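Local coordinates for ribulose-1,5-bisphosphate carboxylase/oxygenase large subunit (Rhodopseudomonas palustris, PDB 3QFW), which is a Rubisco-like protein of the ribulose-bisphosphate carboxylase family that probably binds magnesium and may act on a sugar-phosphate-like substrate, at residues 19-24 with 55-60; 120-125 with 337-342; 126-131 with 159-164. All blocks are in the same frame, centred on the assembly; numbering follows the deposited sequence.

In the fold
From the N terminus, strand 8-15 leads into helix 18-31, and contact 1 closes the first loop when strand 53-59 comes back to lie against that helix in the N-terminal alpha/beta domain. Contact 2 opens only later, at helix 118-126, and closes more than 200 residues on, beside strand 339-341, so most of the barrel domain lies between its ends. Contact 3 begins where that helix ends and closes at strand 162-165, wholly within the span of contact 2. Contacts 2 and 3 have centres about 6 Å apart and meet through Arg123, whereas contact 1 lies about 41 Å from contact 2, centre to centre, across the middle of the chain.

Contact 1 of 3, residues 19-24 with 55-60; sequences ERIEQR and EDVAEL
Chi1 of 178° in Ile21 and -175° in Val57 swings each CG1 opposite the main-chain nitrogen, and the two branches meet, Ile21 CG1 resting 3.8 Å from Val57 CG1. The contact packs helix 18-31 on strand 53-59 of the antiparallel sheet in the N-terminal alpha/beta domain that precedes the barrel in Rubisco and its relatives. The Ile21 and Val57 side chains run past each other in opposite directions, so they meet along their flanks. Ile21 is buried and also touches Tyr65 on the neighbouring strand 64-71, which puts its side chain over two strands of the sheet. Val57 points its CB at the helix, the next residue, Ala58, away from it. Just before Val57 in the strand, Glu55 and Asp56 both face Arg68 in a classic beta bulge, with backbone hydrogen bonds to that residue. No hydrogen bond joins 19-24 to 55-60, and the backbones stay apart, Glu22 CA being 7.6 Å from Val57 CA. Glu22 lies at the exposed margin. Its chain bends at chi2 (-63°), carrying the carboxylate toward Val57, where Glu22 OE1 stands 4.1 Å from Val57 CG2.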
ATOM      1  N   GLU B  19     -28.486   3.782  16.198  1.00 61.33           N
ATOM      2  CA  GLU B  19     -28.713   5.212  16.328  1.00 58.18           C
ATOM      3  C   GLU B  19     -27.850   6.013  15.362  1.00 59.38           C
ATOM      4  O   GLU B  19     -28.295   7.020  14.806  1.00 60.75           O
ATOM      5  CB  GLU B  19     -28.429   5.647  17.768  1.00 62.87           C
ATOM      6  CG  GLU B  19     -28.127   7.130  17.930  1.00 63.07           C
ATOM      7  CD  GLU B  19     -27.395   7.429  19.224  1.00 66.96           C
ATOM      8  OE1 GLU B  19     -27.261   6.507  20.059  1.00 69.05           O
ATOM      9  OE2 GLU B  19     -26.947   8.583  19.405  1.00 68.70           O
ATOM     10  N   ARG B  20     -26.616   5.563  15.158  1.00 59.44           N
ATOM     11  CA  ARG B  20     -25.637   6.346  14.408  1.00 53.54           C
ATOM     12  C   ARG B  20     -25.292   5.758  13.041  1.00 52.66           C
ATOM     13  O   ARG B  20     -24.590   6.393  12.259  1.00 48.36           O
ATOM     14  CB  ARG B  20     -24.360   6.541  15.239  1.00 57.30           C
ATOM     15  CG  ARG B  20     -24.536   7.484  16.431  1.00 61.33           C
ATOM     16  CD  ARG B  20     -23.325   7.499  17.368  1.00 65.25           C
ATOM     17  NE  ARG B  20     -22.131   8.093  16.766  1.00 66.53           N
ATOM     18  CZ  ARG B  20     -21.106   8.578  17.464  1.00 68.31           C
ATOM     19  NH1 ARG B  20     -21.135   8.555  18.790  1.00 70.47           N
ATOM     20  NH2 ARG B  20     -20.057   9.098  16.841  1.00 63.99           N
ATOM     21  N   ILE B  21     -25.789   4.557  12.752  1.00 51.06           N
ATOM     22  CA  ILE B  21     -25.461   3.878  11.490  1.00 50.14           C
ATOM     23  C   ILE B  21     -25.930   4.645  10.251  1.00 47.43           C
ATOM     24  O   ILE B  21     -25.188   4.777   9.280  1.00 45.61           O
ATOM     25  CB  ILE B  21     -25.982   2.414  11.439  1.00 51.34           C
ATOM     26  CG1 ILE B  21     -25.663   1.783  10.080  1.00 44.56           C
ATOM     27  CG2 ILE B  21     -27.475   2.357  11.718  1.00 52.73           C
ATOM     28  CD1 ILE B  21     -24.182   1.822   9.707  1.00 41.97           C
ATOM     29  N   GLU B  22     -27.157   5.153  10.282  1.00 50.92           N
ATOM     30  CA  GLU B  22     -27.657   5.962   9.172  1.00 49.42           C
ATOM     31  C   GLU B  22     -26.750   7.164   8.914  1.00 44.16           C
ATOM     32  O   GLU B  22     -26.353   7.412   7.776  1.00 42.21           O
ATOM     33  CB  GLU B  22     -29.099   6.410   9.417  1.00 51.63           C
ATOM     34  CG  GLU B  22     -30.125   5.299   9.279  1.00 54.49           C
ATOM     35  CD  GLU B  22     -30.191   4.728   7.871  1.00 61.28           C
ATOM     36  OE1 GLU B  22     -29.594   5.327   6.950  1.00 62.39           O
ATOM     37  OE2 GLU B  22     -30.843   3.679   7.683  1.00 59.39           O
ATOM     38  N   GLN B  23     -26.423   7.900   9.976  1.00 44.30           N
ATOM     39  CA  GLN B  23     -25.507   9.040   9.895  1.00 44.22           C
ATOM     40  C   GLN B  23     -24.115   8.616   9.426  1.00 41.70           C
ATOM     41  O   GLN B  23     -23.523   9.234   8.539  1.00 38.02           O
ATOM     42  CB  GLN B  23     -25.402   9.730  11.264  1.00 48.52           C
ATOM     43  CG  GLN B  23     -24.278  10.758  11.375  1.00 52.69           C
ATOM     44  CD  GLN B  23     -24.140  11.338  12.780  1.00 60.43           C
ATOM     45  OE1 GLN B  23     -24.029  10.601  13.765  1.00 60.42           O
ATOM     46  NE2 GLN B  23     -24.145  12.667  12.876  1.00 58.42           N
ATOM     47  N   ARG B  24     -23.592   7.563  10.039  1.00 40.84           N
ATOM     48  CA  ARG B  24     -22.294   7.027   9.651  1.00 41.45           C
ATOM     49  C   ARG B  24     -22.264   6.668   8.166  1.00 36.33           C
ATOM     50  O   ARG B  24     -21.283   6.927   7.478  1.00 36.17           O
ATOM     51  CB  ARG B  24     -21.953   5.797  10.486  1.00 43.63           C
ATOM     52  CG  ARG B  24     -20.588   5.220  10.173  1.00 42.75           C
ATOM     53  CD  ARG B  24     -19.486   6.229  10.499  1.00 41.87           C
ATOM     54  NE  ARG B  24     -18.165   5.683  10.201  1.00 47.61           N
ATOM     55  CZ  ARG B  24     -17.596   5.708   8.998  1.00 44.46           C
ATOM     56  NH1 ARG B  24     -18.230   6.254   7.968  1.00 41.57           N
ATOM     57  NH2 ARG B  24     -16.391   5.183   8.824  1.00 40.59           N
ATOM     58  N   GLU B  55     -26.897   3.546  -1.202  1.00 37.35           N
ATOM     59  CA  GLU B  55     -27.866   2.715  -1.900  1.00 39.21           C
ATOM     60  C   GLU B  55     -28.646   1.857  -0.920  1.00 41.35           C
ATOM     61  O   GLU B  55     -29.842   1.614  -1.105  1.00 45.49           O
ATOM     62  CB  GLU B  55     -27.168   1.816  -2.924  1.00 38.19           C
ATOM     63  CG  GLU B  55     -26.588   2.558  -4.114  1.00 45.19           C
ATOM     64  CD  GLU B  55     -27.605   2.772  -5.212  1.00 54.10           C
ATOM     65  OE1 GLU B  55     -28.336   3.789  -5.164  1.00 55.31           O
ATOM     66  OE2 GLU B  55     -27.675   1.917  -6.125  1.00 62.26           O
ATOM     67  N   ASP B  56     -27.966   1.387   0.120  1.00 36.65           N
ATOM     68  CA  ASP B  56     -28.582   0.457   1.054  1.00 43.97           C
ATOM     69  C   ASP B  56     -27.851   0.362   2.386  1.00 42.50           C
ATOM     70  O   ASP B  56     -26.632   0.533   2.459  1.00 40.47           O
ATOM     71  CB  ASP B  56     -28.661  -0.939   0.435  1.00 38.24           C
ATOM     72  CG  ASP B  56     -29.544  -1.875   1.230  1.00 46.50           C
ATOM     73  OD1 ASP B  56     -30.746  -1.560   1.392  1.00 46.42           O
ATOM     74  OD2 ASP B  56     -29.042  -2.919   1.701  1.00 46.10           O
ATOM     75  N   VAL B  57     -28.616   0.073   3.433  1.00 40.07           N
ATOM     76  CA  VAL B  57     -28.061  -0.244   4.737  1.00 44.43           C
ATOM     77  C   VAL B  57     -28.745  -1.491   5.292  1.00 42.11           C
ATOM     78  O   VAL B  57     -29.966  -1.524   5.447  1.00 45.18           O
ATOM     79  CB  VAL B  57     -28.240   0.922   5.725  1.00 37.16           C
ATOM     80  CG1 VAL B  57     -27.539   0.612   7.032  1.00 42.05           C
ATOM     81  CG2 VAL B  57     -27.712   2.216   5.123  1.00 42.57           C
ATOM     82  N   ALA B  58     -27.957  -2.518   5.587  1.00 42.04           N
ATOM     83  CA  ALA B  58     -28.506  -3.761   6.107  1.00 45.87           C
ATOM     84  C   ALA B  58     -27.794  -4.195   7.376  1.00 47.84           C
ATOM     85  O   ALA B  58     -26.612  -3.898   7.573  1.00 46.69           O
ATOM     86  CB  ALA B  58     -28.430  -4.859   5.052  1.00 42.80           C
ATOM     87  N   GLU B  59     -28.517  -4.899   8.241  1.00 48.36           N
ATOM     88  CA  GLU B  59     -27.915  -5.442   9.449  1.00 49.18           C
ATOM     89  C   GLU B  59     -27.381  -6.835   9.201  1.00 49.96           C
ATOM     90  O   GLU B  59     -28.127  -7.747   8.837  1.00 54.79           O
ATOM     91  CB  GLU B  59     -28.904  -5.457  10.616  1.00 53.92           C
ATOM     92  CG  GLU B  59     -28.353  -6.150  11.858  1.00 55.72           C
ATOM     93  CD  GLU B  59     -29.200  -5.922  13.099  1.00 60.77           C
ATOM     94  OE1 GLU B  59     -29.854  -4.859  13.194  1.00 58.11           O
ATOM     95  OE2 GLU B  59     -29.204  -6.809  13.981  1.00 60.67           O
ATOM     96  N   LEU B  60     -26.078  -6.993   9.384  1.00 48.64           N
ATOM     97  CA  LEU B  60     -25.452  -8.300   9.298  1.00 49.92           C
ATOM     98  C   LEU B  60     -25.692  -9.014  10.615  1.00 53.32           C
ATOM     99  O   LEU B  60     -26.057 -10.189  10.649  1.00 53.38           O
ATOM    100  CB  LEU B  60     -23.956  -8.153   9.042  1.00 47.77           C
ATOM    101  CG  LEU B  60     -23.593  -7.406   7.760  1.00 43.94           C
ATOM    102  CD1 LEU B  60     -22.087  -7.246   7.642  1.00 45.01           C
ATOM    103  CD2 LEU B  60     -24.163  -8.134   6.554  1.00 51.81           C
TER

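Contact 2 of 3, residues 120-125 with 337-342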
ATOM      1  N   ALA B 120      -6.271 -21.493 -17.054  1.00 30.60           N
ATOM      2  CA  ALA B 120      -6.125 -22.395 -18.198  1.00 32.27           C
ATOM      3  C   ALA B 120      -4.706 -22.331 -18.765  1.00 34.52           C
ATOM      4  O   ALA B 120      -4.120 -23.357 -19.110  1.00 31.78           O
ATOM      5  CB  ALA B 120      -7.155 -22.084 -19.268  1.00 28.02           C
ATOM      6  N   GLY B 121      -4.147 -21.124 -18.827  1.00 30.75           N
ATOM      7  CA  GLY B 121      -2.793 -20.934 -19.324  1.00 29.02           C
ATOM      8  C   GLY B 121      -1.718 -21.605 -18.492  1.00 32.80           C
ATOM      9  O   GLY B 121      -0.823 -22.264 -19.036  1.00 32.74           O
ATOM     10  N   ILE B 122      -1.794 -21.452 -17.174  1.00 28.66           N
ATOM     11  CA  ILE B 122      -0.854 -22.139 -16.296  1.00 30.34           C
ATOM     12  C   ILE B 122      -0.959 -23.664 -16.440  1.00 30.88           C
ATOM     13  O   ILE B 122       0.051 -24.344 -16.473  1.00 30.50           O
ATOM     14  CB  ILE B 122      -1.034 -21.758 -14.823  1.00 30.55           C
ATOM     15  CG1 ILE B 122      -0.057 -22.557 -13.956  1.00 30.41           C
ATOM     16  CG2 ILE B 122      -2.447 -22.006 -14.382  1.00 33.58           C
ATOM     17  CD1 ILE B 122      -0.403 -22.563 -12.485  1.00 39.32           C
ATOM     18  N   ARG B 123      -2.179 -24.192 -16.510  1.00 31.09           N
ATOM     19  CA  ARG B 123      -2.363 -25.633 -16.708  1.00 30.65           C
ATOM     20  C   ARG B 123      -1.587 -26.112 -17.924  1.00 30.39           C
ATOM     21  O   ARG B 123      -0.894 -27.134 -17.875  1.00 32.06           O
ATOM     22  CB  ARG B 123      -3.843 -25.988 -16.864  1.00 29.93           C
ATOM     23  CG  ARG B 123      -4.614 -25.983 -15.556  1.00 35.34           C
ATOM     24  CD  ARG B 123      -5.970 -26.658 -15.698  1.00 32.89           C
ATOM     25  NE  ARG B 123      -6.649 -26.765 -14.412  1.00 29.64           N
ATOM     26  CZ  ARG B 123      -6.299 -27.625 -13.465  1.00 32.25           C
ATOM     27  NH1 ARG B 123      -5.282 -28.457 -13.667  1.00 30.51           N
ATOM     28  NH2 ARG B 123      -6.963 -27.658 -12.317  1.00 33.06           N
ATOM     29  N   THR B 124      -1.710 -25.371 -19.017  1.00 30.62           N
ATOM     30  CA  THR B 124      -1.055 -25.746 -20.265  1.00 29.22           C
ATOM     31  C   THR B 124       0.460 -25.660 -20.121  1.00 31.42           C
ATOM     32  O   THR B 124       1.192 -26.532 -20.578  1.00 29.50           O
ATOM     33  CB  THR B 124      -1.506 -24.848 -21.429  1.00 25.74           C
ATOM     34  OG1 THR B 124      -2.923 -24.955 -21.604  1.00 30.56           O
ATOM     35  CG2 THR B 124      -0.799 -25.240 -22.719  1.00 32.79           C
ATOM     36  N   LEU B 125       0.937 -24.598 -19.475  1.00 30.93           N
ATOM     37  CA  LEU B 125       2.372 -24.409 -19.315  1.00 29.10           C
ATOM     38  C   LEU B 125       3.027 -25.483 -18.453  1.00 28.35           C
ATOM     39  O   LEU B 125       4.176 -25.846 -18.682  1.00 30.90           O
ATOM     40  CB  LEU B 125       2.663 -23.016 -18.723  1.00 27.77           C
ATOM     41  CG  LEU B 125       2.463 -21.856 -19.688  1.00 27.96           C
ATOM     42  CD1 LEU B 125       2.485 -20.459 -18.964  1.00 28.29           C
ATOM     43  CD2 LEU B 125       3.532 -21.925 -20.746  1.00 29.26           C
ATOM     44  N   ASP B 337      -9.067 -26.949  -8.935  1.00 30.97           N
ATOM     45  CA  ASP B 337      -8.621 -25.703  -9.555  1.00 30.40           C
ATOM     46  C   ASP B 337      -7.923 -24.819  -8.513  1.00 32.06           C
ATOM     47  O   ASP B 337      -8.430 -23.768  -8.110  1.00 31.05           O
ATOM     48  CB  ASP B 337      -9.789 -24.961 -10.199  1.00 31.36           C
ATOM     49  CG  ASP B 337     -10.223 -25.573 -11.523  1.00 35.25           C
ATOM     50  OD1 ASP B 337      -9.443 -26.344 -12.127  1.00 34.45           O
ATOM     51  OD2 ASP B 337     -11.350 -25.263 -11.966  1.00 31.39           O
ATOM     52  N   VAL B 338      -6.748 -25.268  -8.092  1.00 30.24           N
ATOM     53  CA  VAL B 338      -6.033 -24.678  -6.971  1.00 27.59           C
ATOM     54  C   VAL B 338      -4.570 -25.076  -7.093  1.00 32.28           C
ATOM     55  O   VAL B 338      -4.251 -26.132  -7.652  1.00 31.42           O
ATOM     56  CB  VAL B 338      -6.595 -25.201  -5.633  1.00 30.60           C
ATOM     57  CG1 VAL B 338      -6.317 -26.701  -5.483  1.00 27.98           C
ATOM     58  CG2 VAL B 338      -6.023 -24.425  -4.447  1.00 28.76           C
ATOM     59  N   MET B 339      -3.676 -24.227  -6.601  1.00 27.75           N
ATOM     60  CA  MET B 339      -2.259 -24.583  -6.513  1.00 30.97           C
ATOM     61  C   MET B 339      -1.820 -24.570  -5.044  1.00 33.58           C
ATOM     62  O   MET B 339      -1.771 -23.510  -4.409  1.00 29.49           O
ATOM     63  CB  MET B 339      -1.405 -23.621  -7.349  1.00 32.78           C
ATOM     64  CG  MET B 339       0.088 -23.972  -7.432  1.00 31.06           C
ATOM     65  SD  MET B 339       0.952 -23.134  -8.791  1.00 23.43           S
ATOM     66  CE  MET B 339       0.579 -21.405  -8.421  1.00 29.69           C
ATOM     67  N   LEU B 340      -1.514 -25.745  -4.501  1.00 28.21           N
ATOM     68  CA  LEU B 340      -1.108 -25.845  -3.101  1.00 28.72           C
ATOM     69  C   LEU B 340       0.349 -25.447  -2.896  1.00 31.14           C
ATOM     70  O   LEU B 340       1.259 -26.036  -3.468  1.00 31.52           O
ATOM     71  CB  LEU B 340      -1.353 -27.266  -2.563  1.00 29.09           C
ATOM     72  CG  LEU B 340      -2.770 -27.825  -2.716  1.00 29.07           C
ATOM     73  CD1 LEU B 340      -2.827 -29.250  -2.192  1.00 29.03           C
ATOM     74  CD2 LEU B 340      -3.811 -26.962  -2.023  1.00 28.53           C
ATOM     75  N   LEU B 341       0.578 -24.438  -2.067  1.00 31.44           N
ATOM     76  CA  LEU B 341       1.947 -24.022  -1.785  1.00 31.19           C
ATOM     77  C   LEU B 341       2.454 -24.716  -0.534  1.00 35.38           C
ATOM     78  O   LEU B 341       1.909 -24.517   0.547  1.00 39.45           O
ATOM     79  CB  LEU B 341       2.011 -22.503  -1.623  1.00 29.18           C
ATOM     80  CG  LEU B 341       3.372 -21.864  -1.353  1.00 35.60           C
ATOM     81  CD1 LEU B 341       4.288 -22.073  -2.532  1.00 34.59           C
ATOM     82  CD2 LEU B 341       3.181 -20.370  -1.071  1.00 39.11           C
ATOM     83  N   ILE B 342       3.464 -25.568  -0.678  1.00 33.59           N
ATOM     84  CA  ILE B 342       4.196 -26.025   0.498  1.00 44.11           C
ATOM     85  C   ILE B 342       5.603 -25.432   0.523  1.00 39.79           C
ATOM     86  O   ILE B 342       5.892 -24.533   1.311  1.00 46.89           O
ATOM     87  CB  ILE B 342       4.299 -27.542   0.577  1.00 46.67           C
ATOM     88  CG1 ILE B 342       4.905 -27.943   1.926  1.00 52.71           C
ATOM     89  CG2 ILE B 342       5.159 -28.068  -0.562  1.00 48.35           C
ATOM     90  CD1 ILE B 342       4.573 -26.971   3.061  1.00 52.56           C
TER
HETATM   91  O   HOH W   1      -9.085 -25.643 -15.378  1.00 40.54           O
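In the TIM-type beta/alpha barrel that forms the catalytic domain of this family, helix 118-126 lies against the start of strand 339-341, and Arg123 and Ile122 of the helix reach Asp337 and Met339. Arg123 makes the polar half. Its chain is extended from CG to NE and brings NH2 to Asp337 OD1 at 2.8 Å, a salt bridge with an N-H...O angle of 161°. OD1 sits at the guanidinium edge, near its plane, and is approached nearly along its C-O axis. The two flat groups are turned 54° apart, and OD1 alone of the two carboxylate oxygens takes a direct bond from Arg123. A water accepts from Arg123 NE at 2.9 Å and donates weakly to Asp337 OD1 at 3.3 Å, giving that oxygen a second link to the same guanidinium. Arg123 NH1 turns to backbone oxygens, those of Arg131 and Ala128, while NH2 makes a weak bond to the carbonyl of Gln336. The apolar half is one touch: Ile122 CD1 lies 4.0 Å from Met339 SD, the two chains crossing at a slant. Both residues are buried and also pack on Leu133 of strand 133-138. The carboxylate probably offsets the positive charge of Arg123, and bonds from NE, NH1 and NH2 fix the rotation of the guanidinium, tying the loop after the helix to the approach to strand 339-341.

Contact 3 of 3, residues 126-131 with 159-164. With SO4 (sulfate ion), chain H.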
ATOM      1  N   THR B 126       2.300 -25.971 -17.453  1.00 26.16           N
ATOM      2  CA  THR B 126       2.880 -26.829 -16.430  1.00 30.52           C
ATOM      3  C   THR B 126       2.593 -28.287 -16.736  1.00 30.81           C
ATOM      4  O   THR B 126       3.200 -29.185 -16.153  1.00 30.08           O
ATOM      5  CB  THR B 126       2.304 -26.519 -15.039  1.00 31.43           C
ATOM      6  OG1 THR B 126       0.890 -26.744 -15.056  1.00 29.36           O
ATOM      7  CG2 THR B 126       2.576 -25.048 -14.641  1.00 28.61           C
ATOM      8  N   GLY B 127       1.651 -28.515 -17.643  1.00 31.10           N
ATOM      9  CA  GLY B 127       1.236 -29.863 -17.982  1.00 31.81           C
ATOM     10  C   GLY B 127       0.214 -30.455 -17.027  1.00 36.53           C
ATOM     11  O   GLY B 127      -0.077 -31.650 -17.091  1.00 32.95           O
ATOM     12  N   ALA B 128      -0.333 -29.638 -16.132  1.00 32.78           N
ATOM     13  CA  ALA B 128      -1.381 -30.124 -15.239  1.00 33.00           C
ATOM     14  C   ALA B 128      -2.744 -29.979 -15.906  1.00 34.17           C
ATOM     15  O   ALA B 128      -3.348 -28.906 -15.888  1.00 32.84           O
ATOM     16  CB  ALA B 128      -1.346 -29.401 -13.904  1.00 30.87           C
ATOM     17  N   GLN B 129      -3.222 -31.067 -16.503  1.00 35.43           N
ATOM     18  CA  GLN B 129      -4.438 -31.013 -17.304  1.00 32.84           C
ATOM     19  C   GLN B 129      -5.683 -30.769 -16.464  1.00 33.85           C
ATOM     20  O   GLN B 129      -6.483 -29.901 -16.786  1.00 36.64           O
ATOM     21  CB  GLN B 129      -4.594 -32.282 -18.164  1.00 35.50           C
ATOM     22  CG  GLN B 129      -3.579 -32.380 -19.297  1.00 36.08           C
ATOM     23  CD  GLN B 129      -3.612 -33.730 -20.020  1.00 43.19           C
ATOM     24  OE1 GLN B 129      -4.356 -33.913 -20.982  1.00 41.26           O
ATOM     25  NE2 GLN B 129      -2.791 -34.671 -19.559  1.00 42.11           N
ATOM     26  N   SER B 130      -5.844 -31.520 -15.381  1.00 32.74           N
ATOM     27  CA  SER B 130      -7.049 -31.400 -14.570  1.00 31.09           C
ATOM     28  C   SER B 130      -6.737 -31.465 -13.083  1.00 32.24           C
ATOM     29  O   SER B 130      -7.505 -30.967 -12.260  1.00 33.18           O
ATOM     30  CB  SER B 130      -8.041 -32.513 -14.923  1.00 35.20           C
ATOM     31  OG  SER B 130      -7.573 -33.747 -14.414  1.00 35.39           O
ATOM     32  N   ARG B 131      -5.615 -32.088 -12.743  1.00 31.29           N
ATOM     33  CA  ARG B 131      -5.207 -32.213 -11.353  1.00 34.62           C
ATOM     34  C   ARG B 131      -4.925 -30.844 -10.756  1.00 31.87           C
ATOM     35  O   ARG B 131      -4.701 -29.879 -11.487  1.00 27.92           O
ATOM     36  CB  ARG B 131      -3.940 -33.060 -11.256  1.00 32.16           C
ATOM     37  CG  ARG B 131      -2.744 -32.443 -11.972  1.00 31.18           C
ATOM     38  CD  ARG B 131      -1.461 -33.184 -11.643  1.00 34.01           C
ATOM     39  NE  ARG B 131      -0.308 -32.707 -12.407  1.00 30.17           N
ATOM     40  CZ  ARG B 131       0.436 -31.658 -12.064  1.00 35.78           C
ATOM     41  NH1 ARG B 131       0.132 -30.955 -10.978  1.00 33.49           N
ATOM     42  NH2 ARG B 131       1.473 -31.302 -12.814  1.00 32.46           N
ATOM     43  N   GLY B 159       8.915 -32.705  -9.315  1.00 32.36           N
ATOM     44  CA  GLY B 159       7.718 -32.511 -10.120  1.00 34.42           C
ATOM     45  C   GLY B 159       6.818 -31.357  -9.686  1.00 31.94           C
ATOM     46  O   GLY B 159       5.693 -31.216 -10.167  1.00 29.65           O
ATOM     47  N   VAL B 160       7.312 -30.528  -8.777  1.00 33.35           N
ATOM     48  CA  VAL B 160       6.583 -29.330  -8.349  1.00 31.95           C
ATOM     49  C   VAL B 160       6.314 -28.431  -9.555  1.00 33.48           C
ATOM     50  O   VAL B 160       7.216 -28.173 -10.348  1.00 35.18           O
ATOM     51  CB  VAL B 160       7.389 -28.553  -7.296  1.00 32.24           C
ATOM     52  CG1 VAL B 160       6.661 -27.269  -6.873  1.00 34.90           C
ATOM     53  CG2 VAL B 160       7.659 -29.434  -6.094  1.00 34.56           C
ATOM     54  N   ASP B 161       5.081 -27.947  -9.695  1.00 32.21           N
ATOM     55  CA  ASP B 161       4.726 -27.097 -10.834  1.00 30.37           C
ATOM     56  C   ASP B 161       5.341 -25.683 -10.830  1.00 35.95           C
ATOM     57  O   ASP B 161       5.780 -25.187 -11.877  1.00 33.20           O
ATOM     58  CB  ASP B 161       3.206 -27.003 -10.972  1.00 34.49           C
ATOM     59  CG  ASP B 161       2.557 -28.359 -11.140  1.00 33.33           C
ATOM     60  OD1 ASP B 161       2.794 -28.998 -12.189  1.00 33.11           O
ATOM     61  OD2 ASP B 161       1.809 -28.780 -10.228  1.00 34.17           O
ATOM     62  N   LEU B 162       5.368 -25.026  -9.669  1.00 29.36           N
ATOM     63  CA  LEU B 162       5.900 -23.662  -9.606  1.00 33.92           C
ATOM     64  C   LEU B 162       6.799 -23.431  -8.396  1.00 32.84           C
ATOM     65  O   LEU B 162       6.458 -23.767  -7.262  1.00 33.33           O
ATOM     66  CB  LEU B 162       4.780 -22.606  -9.683  1.00 31.78           C
ATOM     67  CG  LEU B 162       5.156 -21.109  -9.684  1.00 35.66           C
ATOM     68  CD1 LEU B 162       6.448 -20.843 -10.441  1.00 36.37           C
ATOM     69  CD2 LEU B 162       4.033 -20.233 -10.253  1.00 36.17           C
ATOM     70  N   ILE B 163       7.971 -22.883  -8.680  1.00 30.21           N
ATOM     71  CA  ILE B 163       8.935 -22.520  -7.666  1.00 33.44           C
ATOM     72  C   ILE B 163       8.995 -21.002  -7.624  1.00 30.84           C
ATOM     73  O   ILE B 163       9.236 -20.349  -8.637  1.00 29.64           O
ATOM     74  CB  ILE B 163      10.311 -23.102  -7.990  1.00 31.78           C
ATOM     75  CG1 ILE B 163      10.209 -24.637  -8.048  1.00 31.43           C
ATOM     76  CG2 ILE B 163      11.348 -22.632  -6.972  1.00 33.26           C
ATOM     77  CD1 ILE B 163      11.502 -25.329  -8.335  1.00 35.19           C
ATOM     78  N   LYS B 164       8.729 -20.454  -6.448  1.00 34.57           N
ATOM     79  CA  LYS B 164       8.709 -19.010  -6.273  1.00 30.83           C
ATOM     80  C   LYS B 164       9.798 -18.607  -5.294  1.00 33.53           C
ATOM     81  O   LYS B 164      10.169 -19.382  -4.413  1.00 33.10           O
ATOM     82  CB  LYS B 164       7.346 -18.567  -5.729  1.00 36.51           C
ATOM     83  CG  LYS B 164       7.058 -19.097  -4.322  1.00 34.16           C
ATOM     84  CD  LYS B 164       5.649 -18.767  -3.844  1.00 39.92           C
ATOM     85  CE  LYS B 164       5.497 -17.326  -3.388  1.00 33.43           C
ATOM     86  NZ  LYS B 164       6.379 -16.935  -2.221  1.00 40.52           N
TER
HETATM   87  S   SO4 H 381      -3.469 -34.594 -15.298  1.00 55.67           S
HETATM   88  O1  SO4 H 381      -2.837 -35.482 -14.321  1.00 50.29           O
HETATM   89  O2  SO4 H 381      -2.438 -33.730 -15.891  1.00 41.78           O
HETATM   90  O3  SO4 H 381      -4.500 -33.780 -14.653  1.00 38.77           O
HETATM   91  O4  SO4 H 381      -4.088 -35.400 -16.339  1.00 50.27           O
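Arg131 reaches across to Asp161 of the segment 159-164, and its side chain passes a sulfate before it gets there. Arg131 CB lies 3.5 Å from sulfate O3. With chi1 at 62°, CG stands between the backbone N and the carbonyl carbon and remains beside the same anion, and Arg131 CD lies 3.8 Å from sulfate O1. The chain then runs extended to NE, and CZ centres a guanidinium that has Ala128 CB over one face, 3.4 Å above its plane. This is the loop between helix 118-126 and strand 133-138 of the parallel barrel sheet, which has strand 162-165 on one side, so the arginine spans from the loop to the residue just before that strand. At the tip the grip is end-on and nearly straight: Arg131 NH1 bonds Asp161 OD2 at 2.8 Å and NH2 bonds Asp161 OD1 at 2.7 Å. Both oxygens use their syn lone pairs, and guanidinium and carboxylate lie within 16° of one plane. Asp161 OD2 also accepts from the backbone N of Thr134, and Thr126 CB packs 3.8 Å from Asp161 OD1. Of the sulfate, probably from the crystallisation liquor, O2 is bonded by Gln129 N, and O3 by Ser130 N, Arg131 N and Ser130 OG.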